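Side-chain contact in carboxypeptidase 1 (Deinococcus radiodurans str. R1, PDB 5GIV), which is a metal-dependent carboxypeptidase of the M32 family that probably removes amino acids one by one from the C-termini of peptides with broad specificity: residues Leu211-Arg216 against Ala311-Tyr316. Residues are numbered along the deposited sequence; the frame is centred on the assembly and turned at random.
Sequences LAFGER and AFWAAY
F213 and Y316 carry the apolar part: the far end of the F213 ring, at CZ, reaches CB of Y316 at 4.0 Å, with the methylene lying at the ring's edge and near its plane. With CG anti to the backbone N (chi1 174°), the F213 ring is carried into the gap between the segments, whose axes are 13.4 Å apart at closest approach, although its CB bond runs across that direction. The two aromatic side chains pass each other obliquely, and CE1 of F213 lies 4.0 Å from the backbone O of Y316, a loose contact. W313 adds another, slanting, its CZ3 4.5 Å from CZ of F213. Within 311-316, the F312 ring has Y316 CD2 over the centre of one face, at 3.7 Å above the plane. These residues belong to helices 207-221 and 310-323 of the largely helical M32 fold; the N-to-C directions of 211-216 and 311-316 differ by 117°. L261 of the HExxH-bearing helix 257-275 touches both F213 and W313, and W320 meets both rings edge-to-face. Both polar links use a partner about a turn beyond the opposite segment: Y316 OH hydrogen-bonds D220 OD2 of helix 207-221, while R216 NH2 forms a salt bridge with D319 OD1 on helix 310-323.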
loop_
_atom_site.group_PDB
_atom_site.type_symbol
_atom_site.label_atom_id
_atom_site.label_comp_id
_atom_site.label_asym_id
_atom_site.label_seq_id
_atom_site.Cartn_x
_atom_site.Cartn_y
_atom_site.Cartn_z
ATOM N N LEU A 211 15.814 13.728 2.473
ATOM C CA LEU A 211 14.365 13.583 2.471
ATOM C C LEU A 211 13.719 14.600 3.407
ATOM O O LEU A 211 12.709 15.221 3.058
ATOM C CB LEU A 211 13.973 12.161 2.872
ATOM C CG LEU A 211 14.348 11.099 1.848
ATOM C CD1 LEU A 211 14.157 9.682 2.401
ATOM C CD2 LEU A 211 13.521 11.328 0.597
ATOM N N ALA A 212 14.300 14.800 4.590
ATOM C CA ALA A 212 13.720 15.742 5.541
ATOM C C ALA A 212 13.696 17.145 4.960
ATOM O O ALA A 212 12.686 17.850 5.042
ATOM C CB ALA A 212 14.494 15.719 6.863
ATOM N N PHE A 213 14.801 17.563 4.350
ATOM C CA PHE A 213 14.833 18.882 3.738
ATOM C C PHE A 213 13.802 18.994 2.618
ATOM O O PHE A 213 13.067 19.986 2.530
ATOM C CB PHE A 213 16.241 19.185 3.225
ATOM C CG PHE A 213 16.325 20.466 2.451
ATOM C CD1 PHE A 213 16.536 21.671 3.105
ATOM C CD2 PHE A 213 16.194 20.471 1.074
ATOM C CE1 PHE A 213 16.608 22.856 2.397
ATOM C CE2 PHE A 213 16.275 21.652 0.366
ATOM C CZ PHE A 213 16.485 22.848 1.031
ATOM N N GLY A 214 13.729 17.982 1.754
ATOM C CA GLY A 214 12.791 18.040 0.642
ATOM C C GLY A 214 11.345 18.150 1.091
ATOM O O GLY A 214 10.536 18.831 0.452
ATOM N N GLU A 215 10.994 17.470 2.185
ATOM C CA GLU A 215 9.618 17.523 2.666
ATOM C C GLU A 215 9.291 18.862 3.319
ATOM O O GLU A 215 8.131 19.286 3.311
ATOM C CB GLU A 215 9.357 16.374 3.632
ATOM C CG GLU A 215 9.285 15.036 2.943
ATOM C CD GLU A 215 8.747 13.963 3.840
ATOM O OE1 GLU A 215 8.393 12.885 3.315
ATOM O OE2 GLU A 215 8.633 14.216 5.062
ATOM N N ARG A 216 10.285 19.539 3.885
ATOM C CA ARG A 216 10.036 20.880 4.397
ATOM C C ARG A 216 9.765 21.862 3.261
ATOM O O ARG A 216 8.901 22.737 3.382
ATOM C CB ARG A 216 11.218 21.342 5.246
ATOM C CG ARG A 216 11.433 20.510 6.512
ATOM C CD ARG A 216 12.370 21.211 7.484
ATOM N NE ARG A 216 13.730 21.351 6.968
ATOM C CZ ARG A 216 14.700 20.467 7.183
ATOM N NH1 ARG A 216 14.458 19.371 7.889
ATOM N NH2 ARG A 216 15.912 20.670 6.689
ATOM N N ALA A 311 15.653 33.337 -5.821
ATOM C CA ALA A 311 14.851 33.603 -4.631
ATOM C C ALA A 311 14.677 32.349 -3.781
ATOM O O ALA A 311 14.616 32.429 -2.547
ATOM C CB ALA A 311 13.485 34.161 -5.033
ATOM N N PHE A 312 14.563 31.187 -4.423
ATOM C CA PHE A 312 14.419 29.934 -3.683
ATOM C C PHE A 312 15.597 29.710 -2.744
ATOM O O PHE A 312 15.415 29.347 -1.576
ATOM C CB PHE A 312 14.260 28.770 -4.668
ATOM C CG PHE A 312 14.114 27.425 -4.014
ATOM C CD1 PHE A 312 15.227 26.719 -3.578
ATOM C CD2 PHE A 312 12.854 26.860 -3.843
ATOM C CE1 PHE A 312 15.089 25.487 -2.989
ATOM C CE2 PHE A 312 12.708 25.619 -3.252
ATOM C CZ PHE A 312 13.825 24.929 -2.824
ATOM N N TRP A 313 16.822 29.901 -3.241
ATOM C CA TRP A 313 17.988 29.609 -2.415
ATOM C C TRP A 313 18.299 30.726 -1.421
ATOM O O TRP A 313 18.887 30.460 -0.362
ATOM C CB TRP A 313 19.192 29.303 -3.309
ATOM C CG TRP A 313 19.058 27.946 -3.891
ATOM C CD1 TRP A 313 18.748 27.629 -5.183
ATOM C CD2 TRP A 313 19.149 26.705 -3.184
ATOM N NE1 TRP A 313 18.666 26.264 -5.327
ATOM C CE2 TRP A 313 18.908 25.674 -4.114
ATOM C CE3 TRP A 313 19.420 26.365 -1.856
ATOM C CZ2 TRP A 313 18.936 24.325 -3.760
ATOM C CZ3 TRP A 313 19.449 25.017 -1.503
ATOM C CH2 TRP A 313 19.207 24.019 -2.453
ATOM N N ALA A 314 17.902 31.968 -1.714
ATOM C CA ALA A 314 17.963 32.995 -0.676
ATOM C C ALA A 314 17.150 32.584 0.542
ATOM O O ALA A 314 17.516 32.920 1.673
ATOM C CB ALA A 314 17.474 34.338 -1.213
ATOM N N ALA A 315 16.069 31.831 0.333
ATOM C CA ALA A 315 15.185 31.423 1.417
ATOM C C ALA A 315 15.644 30.147 2.110
ATOM O O ALA A 315 15.516 30.033 3.336
ATOM C CB ALA A 315 13.765 31.218 0.883
ATOM N N TYR A 316 16.228 29.198 1.370
ATOM C CA TYR A 316 16.488 27.875 1.916
ATOM C C TYR A 316 17.961 27.550 2.114
ATOM O O TYR A 316 18.262 26.533 2.743
ATOM C CB TYR A 316 15.846 26.788 1.038
ATOM C CG TYR A 316 14.354 26.751 1.182
ATOM C CD1 TYR A 316 13.776 26.222 2.326
ATOM C CD2 TYR A 316 13.521 27.240 0.187
ATOM C CE1 TYR A 316 12.412 26.191 2.481
ATOM C CE2 TYR A 316 12.146 27.210 0.332
ATOM C CZ TYR A 316 11.600 26.688 1.482
ATOM O OH TYR A 316 10.237 26.649 1.662
#